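Local coordinates for putative Oleoyl-[acyl-carrier protein] thioesterase (Lactobacillus plantarum, PDB 2OWN) that probably hydrolyses the thioester of fatty acyl-[acyl-carrier protein], releasing the free fatty acid, at residues G60-R74 / Q109-Q122. Sequence-based numbering, arbitrary orientation.
Sequences GVGWVVTQYAIDITR and QLAYITSIWVMMSQ. With SO4 (sulfate ion), chain O.
Val65 lies under the indole of Trp117, its CB 3.4 Å from the centroid of the six-membered ring and 4° off the normal, while the backbone N of Val64 meets that ring at its edge, in plane. Compact and branched, Val65 gives the broad ring a seat and also sets CG2 over one face of Tyr68, toward the rim; Thr114 O lies at the Tyr68 edge. The Trp117 NE1 donates to Ser115 OG at 3.1 Å, a bent bond that helps fix the ring's rotation; Ser115 OG is also bonded to Arg98 O. Trp63 receives Met119 over one face: CG stands 4.1 Å from the six-membered centroid, and the selenium of this selenomethionine makes a Met-aromatic contact. Its flexible chain, bent at chi3 (76°), still carries CE back to Val61. Arg74 offers a flat guanidinium for Leu110 CD2 to lie against while NH2 salt-bridges Glu80. Strands 61-72 and 111-121 are antiparallel neighbours in the N-terminal hotdog domain, and strand 200-209 of the C-terminal hotdog region pairs with the other edge of 61-72. A classic beta bulge interrupts the register: Thr66 and Gln67 both face Ile116. Gln67 is long enough to run beside Ile116 and end in an amide whose NE2 donates to O3 of a sulfate, probably from the crystallisation liquor. Replacing Trp117 with an alanine would probably open a gap over one side of Val65 and leave Ser115 OG without its indole donor. A water donates to both Ala69 O and Tyr112 O; nearer Arg74, Leu110 O accepts from Thr73 N (2.8 Å) and Arg74 N.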
ATOM      1  N   GLY B  60      21.692   2.739 -20.970  1.00 46.44           N
ATOM      2  CA  GLY B  60      21.984   4.010 -20.289  1.00 46.52           C
ATOM      3  C   GLY B  60      20.830   4.999 -20.266  1.00 46.32           C
ATOM      4  O   GLY B  60      21.072   6.207 -20.299  1.00 47.04           O
ATOM      5  N   VAL B  61      19.596   4.481 -20.204  1.00 45.81           N
ATOM      6  CA  VAL B  61      18.341   5.266 -20.200  1.00 45.36           C
ATOM      7  C   VAL B  61      17.211   4.587 -19.408  1.00 45.01           C
ATOM      8  O   VAL B  61      17.284   3.394 -19.103  1.00 45.01           O
ATOM      9  CB  VAL B  61      17.829   5.542 -21.654  1.00 45.17           C
ATOM     10  CG1 VAL B  61      18.692   6.573 -22.366  1.00 45.45           C
ATOM     11  CG2 VAL B  61      17.749   4.238 -22.457  1.00 47.53           C
ATOM     12  N   GLY B  62      16.179   5.367 -19.089  1.00 45.03           N
ATOM     13  CA  GLY B  62      14.997   4.883 -18.347  1.00 44.00           C
ATOM     14  C   GLY B  62      13.778   5.766 -18.555  1.00 43.34           C
ATOM     15  O   GLY B  62      13.933   6.988 -18.681  1.00 43.19           O
ATOM     16  N   TRP B  63      12.586   5.153 -18.595  1.00 42.41           N
ATOM     17  CA  TRP B  63      11.318   5.881 -18.775  1.00 41.17           C
ATOM     18  C   TRP B  63      10.960   6.639 -17.488  1.00 41.24           C
ATOM     19  O   TRP B  63      11.063   6.075 -16.390  1.00 41.29           O
ATOM     20  CB  TRP B  63      10.158   4.959 -19.169  1.00 40.63           C
ATOM     21  CG  TRP B  63      10.276   4.347 -20.522  1.00 37.95           C
ATOM     22  CD1 TRP B  63      10.642   3.068 -20.821  1.00 38.13           C
ATOM     23  CD2 TRP B  63      10.027   4.999 -21.769  1.00 39.15           C
ATOM     24  NE1 TRP B  63      10.623   2.871 -22.181  1.00 38.09           N
ATOM     25  CE2 TRP B  63      10.254   4.039 -22.795  1.00 38.10           C
ATOM     26  CE3 TRP B  63       9.630   6.308 -22.128  1.00 38.33           C
ATOM     27  CZ2 TRP B  63      10.098   4.346 -24.176  1.00 39.87           C
ATOM     28  CZ3 TRP B  63       9.466   6.626 -23.509  1.00 38.77           C
ATOM     29  CH2 TRP B  63       9.705   5.639 -24.514  1.00 39.10           C
ATOM     30  N   VAL B  64      10.586   7.913 -17.646  1.00 40.59           N
ATOM     31  CA  VAL B  64      10.198   8.816 -16.549  1.00 40.22           C
ATOM     32  C   VAL B  64       8.899   9.515 -16.951  1.00 38.49           C
ATOM     33  O   VAL B  64       8.911  10.270 -17.925  1.00 38.47           O
ATOM     34  CB  VAL B  64      11.324   9.865 -16.281  1.00 40.16           C
ATOM     35  CG1 VAL B  64      10.922  10.897 -15.206  1.00 41.43           C
ATOM     36  CG2 VAL B  64      12.621   9.164 -15.881  1.00 41.69           C
ATOM     37  N   VAL B  65       7.795   9.236 -16.234  1.00 37.78           N
ATOM     38  CA  VAL B  65       6.484   9.866 -16.520  1.00 36.83           C
ATOM     39  C   VAL B  65       6.536  11.331 -16.054  1.00 36.11           C
ATOM     40  O   VAL B  65       6.931  11.610 -14.912  1.00 37.18           O
ATOM     41  CB  VAL B  65       5.228   9.118 -15.920  1.00 36.51           C
ATOM     42  CG1 VAL B  65       5.232   9.053 -14.399  1.00 34.67           C
ATOM     43  CG2 VAL B  65       3.924   9.754 -16.424  1.00 36.64           C
ATOM     44  N   THR B  66       6.207  12.234 -16.977  1.00 35.89           N
ATOM     45  CA  THR B  66       6.163  13.680 -16.754  1.00 36.38           C
ATOM     46  C   THR B  66       4.738  14.186 -16.502  1.00 35.74           C
ATOM     47  O   THR B  66       4.579  15.142 -15.733  1.00 34.95           O
ATOM     48  CB  THR B  66       6.779  14.462 -17.946  1.00 36.68           C
ATOM     49  OG1 THR B  66       6.067  14.169 -19.157  1.00 39.43           O
ATOM     50  CG2 THR B  66       8.248  14.098 -18.126  1.00 37.37           C
ATOM     51  N   GLN B  67       3.728  13.556 -17.137  1.00 36.01           N
ATOM     52  CA  GLN B  67       2.321  13.951 -17.033  1.00 35.95           C
ATOM     53  C   GLN B  67       1.297  12.807 -16.956  1.00 35.98           C
ATOM     54  O   GLN B  67       1.546  11.733 -17.502  1.00 35.95           O
ATOM     55  CB  GLN B  67       1.932  14.747 -18.288  1.00 35.51           C
ATOM     56  CG  GLN B  67       2.897  15.860 -18.731  1.00 38.44           C
ATOM     57  CD  GLN B  67       2.401  16.697 -19.895  1.00 37.10           C
ATOM     58  OE1 GLN B  67       1.244  16.613 -20.315  1.00 41.87           O
ATOM     59  NE2 GLN B  67       3.291  17.526 -20.421  1.00 37.06           N
ATOM     60  N   TYR B  68       0.168  13.074 -16.275  1.00 34.82           N
ATOM     61  CA  TYR B  68      -1.019  12.187 -16.181  1.00 34.41           C
ATOM     62  C   TYR B  68      -2.313  13.029 -16.254  1.00 34.69           C
ATOM     63  O   TYR B  68      -2.371  14.106 -15.668  1.00 33.30           O
ATOM     64  CB  TYR B  68      -1.157  11.345 -14.896  1.00 35.48           C
ATOM     65  CG  TYR B  68      -0.293  10.130 -14.750  1.00 34.23           C
ATOM     66  CD1 TYR B  68      -0.495   9.001 -15.579  1.00 35.54           C
ATOM     67  CD2 TYR B  68       0.625  10.015 -13.688  1.00 35.98           C
ATOM     68  CE1 TYR B  68       0.285   7.809 -15.420  1.00 31.97           C
ATOM     69  CE2 TYR B  68       1.411   8.829 -13.506  1.00 33.84           C
ATOM     70  CZ  TYR B  68       1.234   7.731 -14.378  1.00 35.73           C
ATOM     71  OH  TYR B  68       1.996   6.583 -14.220  1.00 35.29           O
ATOM     72  N   ALA B  69      -3.299  12.519 -16.994  1.00 34.70           N
ATOM     73  CA  ALA B  69      -4.661  13.078 -17.105  1.00 34.59           C
ATOM     74  C   ALA B  69      -5.538  11.844 -16.849  1.00 34.22           C
ATOM     75  O   ALA B  69      -5.430  10.881 -17.601  1.00 33.40           O
ATOM     76  CB  ALA B  69      -4.928  13.676 -18.459  1.00 34.42           C
ATOM     77  N   ILE B  70      -6.350  11.867 -15.790  1.00 35.52           N
ATOM     78  CA  ILE B  70      -7.205  10.733 -15.371  1.00 35.61           C
ATOM     79  C   ILE B  70      -8.671  11.165 -15.398  1.00 35.53           C
ATOM     80  O   ILE B  70      -8.995  12.167 -14.772  1.00 34.64           O
ATOM     81  CB  ILE B  70      -6.841  10.246 -13.937  1.00 35.72           C
ATOM     82  CG1 ILE B  70      -5.320  10.034 -13.759  1.00 35.45           C
ATOM     83  CG2 ILE B  70      -7.624   8.965 -13.571  1.00 38.43           C
ATOM     84  CD1 ILE B  70      -4.912   9.657 -12.359  1.00 35.61           C
ATOM     85  N   ASP B  71      -9.510  10.434 -16.144  1.00 35.17           N
ATOM     86  CA  ASP B  71     -10.957  10.659 -16.270  1.00 35.80           C
ATOM     87  C   ASP B  71     -11.577   9.516 -15.471  1.00 35.01           C
ATOM     88  O   ASP B  71     -11.485   8.377 -15.906  1.00 34.35           O
ATOM     89  CB  ASP B  71     -11.376  10.636 -17.754  1.00 36.63           C
ATOM     90  CG  ASP B  71     -12.882  10.866 -17.986  1.00 42.54           C
ATOM     91  OD1 ASP B  71     -13.644  11.225 -17.064  1.00 50.44           O
ATOM     92  OD2 ASP B  71     -13.309  10.708 -19.153  1.00 54.84           O
ATOM     93  N   ILE B  72     -12.205   9.824 -14.330  1.00 34.27           N
ATOM     94  CA  ILE B  72     -12.809   8.817 -13.435  1.00 35.02           C
ATOM     95  C   ILE B  72     -14.350   8.810 -13.486  1.00 34.42           C
ATOM     96  O   ILE B  72     -14.974   9.803 -13.118  1.00 34.55           O
ATOM     97  CB  ILE B  72     -12.317   9.014 -11.958  1.00 35.80           C
ATOM     98  CG1 ILE B  72     -10.779   8.966 -11.884  1.00 37.42           C
ATOM     99  CG2 ILE B  72     -12.925   7.952 -11.017  1.00 34.19           C
ATOM    100  CD1 ILE B  72     -10.209   9.226 -10.531  1.00 37.93           C
ATOM    101  N   THR B  73     -14.932   7.693 -13.958  1.00 34.21           N
ATOM    102  CA  THR B  73     -16.397   7.458 -13.990  1.00 34.28           C
ATOM    103  C   THR B  73     -16.745   7.025 -12.552  1.00 34.41           C
ATOM    104  O   THR B  73     -17.657   7.577 -11.930  1.00 34.80           O
ATOM    105  CB  THR B  73     -16.806   6.417 -15.046  1.00 34.47           C
ATOM    106  OG1 THR B  73     -16.442   6.906 -16.345  1.00 31.66           O
ATOM    107  CG2 THR B  73     -18.310   6.146 -15.019  1.00 36.78           C
ATOM    108  N   ARG B  74     -16.053   5.990 -12.075  1.00 35.03           N
ATOM    109  CA  ARG B  74     -16.145   5.535 -10.668  1.00 37.03           C
ATOM    110  C   ARG B  74     -14.884   4.750 -10.315  1.00 35.46           C
ATOM    111  O   ARG B  74     -14.339   4.065 -11.187  1.00 34.93           O
ATOM    112  CB  ARG B  74     -17.402   4.722 -10.327  1.00 37.82           C
ATOM    113  CG  ARG B  74     -17.503   3.290 -10.848  1.00 40.36           C
ATOM    114  CD  ARG B  74     -18.687   2.617 -10.234  1.00 39.95           C
ATOM    115  NE  ARG B  74     -18.761   1.222 -10.648  1.00 39.70           N
ATOM    116  CZ  ARG B  74     -18.115   0.187 -10.096  1.00 40.73           C
ATOM    117  NH1 ARG B  74     -17.249   0.333  -9.078  1.00 39.59           N
ATOM    118  NH2 ARG B  74     -18.320  -1.035 -10.608  1.00 36.96           N
ATOM    119  N   GLN B 109     -16.499   1.170 -18.602  1.00 35.60           N
ATOM    120  CA  GLN B 109     -15.322   1.965 -18.196  1.00 35.12           C
ATOM    121  C   GLN B 109     -15.471   2.608 -16.806  1.00 35.37           C
ATOM    122  O   GLN B 109     -16.424   3.367 -16.562  1.00 36.15           O
ATOM    123  CB  GLN B 109     -14.975   3.039 -19.247  1.00 35.29           C
ATOM    124  CG  GLN B 109     -13.786   3.969 -18.926  1.00 35.07           C
ATOM    125  CD  GLN B 109     -13.478   4.919 -20.067  1.00 35.16           C
ATOM    126  OE1 GLN B 109     -13.151   4.487 -21.158  1.00 33.38           O
ATOM    127  NE2 GLN B 109     -13.509   6.222 -19.792  1.00 30.91           N
ATOM    128  N   LEU B 110     -14.484   2.331 -15.947  1.00 33.84           N
ATOM    129  CA  LEU B 110     -14.372   2.859 -14.585  1.00 33.99           C
ATOM    130  C   LEU B 110     -13.449   4.084 -14.594  1.00 33.52           C
ATOM    131  O   LEU B 110     -13.775   5.112 -13.978  1.00 31.94           O
ATOM    132  CB  LEU B 110     -13.850   1.779 -13.622  1.00 33.88           C
ATOM    133  CG  LEU B 110     -14.703   0.522 -13.448  1.00 35.29           C
ATOM    134  CD1 LEU B 110     -14.051  -0.389 -12.418  1.00 33.96           C
ATOM    135  CD2 LEU B 110     -16.131   0.834 -13.019  1.00 39.88           C
ATOM    136  N   ALA B 111     -12.282   3.947 -15.244  1.00 32.44           N
ATOM    137  CA  ALA B 111     -11.300   5.036 -15.391  1.00 31.36           C
ATOM    138  C   ALA B 111     -10.539   4.970 -16.726  1.00 30.35           C
ATOM    139  O   ALA B 111     -10.383   3.889 -17.303  1.00 29.87           O
ATOM    140  CB  ALA B 111     -10.329   5.064 -14.214  1.00 29.92           C
ATOM    141  N   TYR B 112     -10.125   6.148 -17.206  1.00 30.34           N
ATOM    142  CA  TYR B 112      -9.357   6.341 -18.455  1.00 30.07           C
ATOM    143  C   TYR B 112      -8.196   7.282 -18.129  1.00 29.66           C
ATOM    144  O   TYR B 112      -8.438   8.418 -17.691  1.00 27.59           O
ATOM    145  CB  TYR B 112     -10.259   6.876 -19.567  1.00 30.60           C
ATOM    146  CG  TYR B 112      -9.539   7.351 -20.814  1.00 32.29           C
ATOM    147  CD1 TYR B 112      -8.803   6.446 -21.612  1.00 33.33           C
ATOM    148  CD2 TYR B 112      -9.618   8.705 -21.233  1.00 33.37           C
ATOM    149  CE1 TYR B 112      -8.133   6.884 -22.795  1.00 34.67           C
ATOM    150  CE2 TYR B 112      -8.953   9.154 -22.423  1.00 31.68           C
ATOM    151  CZ  TYR B 112      -8.221   8.233 -23.189  1.00 33.25           C
ATOM    152  OH  TYR B 112      -7.578   8.650 -24.322  1.00 34.57           O
ATOM    153  N   ILE B 113      -6.967   6.790 -18.333  1.00 30.38           N
ATOM    154  CA  ILE B 113      -5.734   7.515 -18.052  1.00 30.68           C
ATOM    155  C   ILE B 113      -4.932   7.743 -19.330  1.00 30.38           C
ATOM    156  O   ILE B 113      -4.781   6.813 -20.132  1.00 30.53           O
ATOM    157  CB  ILE B 113      -4.829   6.757 -17.034  1.00 30.12           C
ATOM    158  CG1 ILE B 113      -5.596   6.413 -15.739  1.00 32.33           C
ATOM    159  CG2 ILE B 113      -3.550   7.559 -16.717  1.00 30.71           C
ATOM    160  CD1 ILE B 113      -4.773   5.643 -14.699  1.00 31.06           C
ATOM    161  N   THR B 114      -4.504   8.994 -19.532  1.00 30.48           N
ATOM    162  CA  THR B 114      -3.610   9.403 -20.628  1.00 30.72           C
ATOM    163  C   THR B 114      -2.337   9.887 -19.916  1.00 29.56           C
ATOM    164  O   THR B 114      -2.410  10.361 -18.769  1.00 30.07           O
ATOM    165  CB  THR B 114      -4.201  10.477 -21.574  1.00 31.58           C
ATOM    166  OG1 THR B 114      -4.457  11.698 -20.873  1.00 31.52           O
ATOM    167  CG2 THR B 114      -5.482   9.975 -22.218  1.00 34.85           C
ATOM    168  N   SER B 115      -1.189   9.751 -20.578  1.00 30.41           N
ATOM    169  CA  SER B 115       0.107  10.151 -20.001  1.00 30.84           C
ATOM    170  C   SER B 115       1.214  10.440 -21.008  1.00 31.11           C
ATOM    171  O   SER B 115       1.141   9.986 -22.145  1.00 30.19           O
ATOM    172  CB  SER B 115       0.593   9.035 -19.073  1.00 31.32           C
ATOM    173  OG  SER B 115       0.715   7.828 -19.797  1.00 33.38           O
ATOM    174  N   ILE B 116       2.230  11.173 -20.533  1.00 32.11           N
ATOM    175  CA  ILE B 116       3.430  11.555 -21.289  1.00 32.41           C
ATOM    176  C   ILE B 116       4.658  11.025 -20.520  1.00 33.14           C
ATOM    177  O   ILE B 116       4.734  11.189 -19.294  1.00 32.59           O
ATOM    178  CB  ILE B 116       3.529  13.088 -21.522  1.00 32.24           C
ATOM    179  CG1 ILE B 116       2.303  13.630 -22.278  1.00 31.87           C
ATOM    180  CG2 ILE B 116       4.802  13.456 -22.311  1.00 30.10           C
ATOM    181  CD1 ILE B 116       2.106  13.097 -23.695  1.00 34.51           C
ATOM    182  N   TRP B 117       5.586  10.394 -21.253  1.00 34.84           N
ATOM    183  CA  TRP B 117       6.831   9.814 -20.724  1.00 36.27           C
ATOM    184  C   TRP B 117       8.048  10.297 -21.530  1.00 37.55           C
ATOM    185  O   TRP B 117       7.940  10.475 -22.747  1.00 37.77           O
ATOM    186  CB  TRP B 117       6.768   8.292 -20.803  1.00 36.84           C
ATOM    187  CG  TRP B 117       5.680   7.629 -20.010  1.00 37.55           C
ATOM    188  CD1 TRP B 117       4.358   7.530 -20.348  1.00 38.07           C
ATOM    189  CD2 TRP B 117       5.835   6.902 -18.785  1.00 37.67           C
ATOM    190  NE1 TRP B 117       3.673   6.826 -19.387  1.00 36.58           N
ATOM    191  CE2 TRP B 117       4.546   6.417 -18.420  1.00 38.10           C
ATOM    192  CE3 TRP B 117       6.935   6.622 -17.942  1.00 38.25           C
ATOM    193  CZ2 TRP B 117       4.314   5.663 -17.238  1.00 36.26           C
ATOM    194  CZ3 TRP B 117       6.716   5.857 -16.754  1.00 37.46           C
ATOM    195  CH2 TRP B 117       5.402   5.390 -16.421  1.00 38.90           C
ATOM    196  N   VAL B 118       9.189  10.464 -20.849  1.00 39.69           N
ATOM    197  CA  VAL B 118      10.479  10.902 -21.443  1.00 41.77           C
ATOM    198  C   VAL B 118      11.635   9.977 -21.004  1.00 44.58           C
ATOM    199  O   VAL B 118      11.577   9.409 -19.901  1.00 43.08           O
ATOM    200  CB  VAL B 118      10.811  12.375 -21.080  1.00 41.80           C
ATOM    201  CG1 VAL B 118       9.768  13.309 -21.667  1.00 41.19           C
ATOM    202  CG2 VAL B 118      10.926  12.582 -19.564  1.00 39.29           C
HETATM  203  N   MSE B 119      12.662   9.830 -21.860  1.00 48.01           N
HETATM  204  CA  MSE B 119      13.835   8.994 -21.541  1.00 51.48           C
HETATM  205  C   MSE B 119      14.916   9.847 -20.875  1.00 53.41           C
HETATM  206  O   MSE B 119      15.447  10.770 -21.509  1.00 53.26           O
HETATM  207  CB  MSE B 119      14.415   8.268 -22.749  1.00 51.67           C
HETATM  208  CG  MSE B 119      13.412   7.417 -23.498  1.00 53.30           C
HETATM  209 SE   MSE B 119      14.265   5.917 -24.398  0.75 54.69          SE
HETATM  210  CE  MSE B 119      14.521   4.830 -22.808  1.00 56.22           C
HETATM  211  N   MSE B 120      15.198   9.547 -19.598  1.00 56.67           N
HETATM  212  CA  MSE B 120      16.219  10.216 -18.776  1.00 59.44           C
HETATM  213  C   MSE B 120      17.460   9.330 -18.724  1.00 60.27           C
HETATM  214  O   MSE B 120      17.335   8.127 -18.458  1.00 60.99           O
HETATM  215  CB  MSE B 120      15.716  10.476 -17.348  1.00 60.70           C
HETATM  216  CG  MSE B 120      14.607  11.517 -17.232  1.00 66.83           C
HETATM  217 SE   MSE B 120      15.187  13.346 -17.616  0.75 82.59          SE
HETATM  218  CE  MSE B 120      16.443  13.588 -16.141  1.00 81.89           C
ATOM    219  N   SER B 121      18.638   9.925 -18.958  1.00 60.67           N
ATOM    220  CA  SER B 121      19.925   9.201 -18.930  1.00 61.16           C
ATOM    221  C   SER B 121      20.297   8.802 -17.488  1.00 61.75           C
ATOM    222  O   SER B 121      19.964   9.525 -16.541  1.00 62.23           O
ATOM    223  CB  SER B 121      21.044  10.042 -19.558  1.00 61.28           C
ATOM    224  OG  SER B 121      22.286   9.355 -19.594  1.00 61.96           O
ATOM    225  N   GLN B 122      20.969   7.658 -17.338  1.00 62.29           N
ATOM    226  CA  GLN B 122      21.391   7.142 -16.014  1.00 62.97           C
ATOM    227  C   GLN B 122      22.561   7.941 -15.416  1.00 63.25           C
ATOM    228  O   GLN B 122      22.515   8.289 -14.227  1.00 63.45           O
ATOM    229  CB  GLN B 122      21.747   5.645 -16.079  1.00 63.31           C
ATOM    230  CG  GLN B 122      20.586   4.715 -16.521  1.00 64.72           C
ATOM    231  CD  GLN B 122      19.358   4.694 -15.591  1.00 67.68           C
ATOM    232  OE1 GLN B 122      18.245   4.437 -16.049  1.00 70.65           O
ATOM    233  NE2 GLN B 122      19.549   4.985 -14.303  1.00 68.98           N
TER
HETATM  234  S   SO4 O 262       2.763  20.979 -21.294  1.00 72.84           S
HETATM  235  O1  SO4 O 262       1.339  21.130 -21.052  1.00 70.34           O
HETATM  236  O2  SO4 O 262       3.454  20.935 -20.009  1.00 73.56           O
HETATM  237  O3  SO4 O 262       2.983  19.738 -22.030  1.00 72.62           O
HETATM  238  O4  SO4 O 262       3.265  22.090 -22.095  1.00 71.46           O
HETATM  239  O   HOH W   1      -7.638  10.713 -19.171  1.00 32.76           O
HETATM  240  O   HOH W   2     -13.530   6.989 -17.142  1.00 35.10           O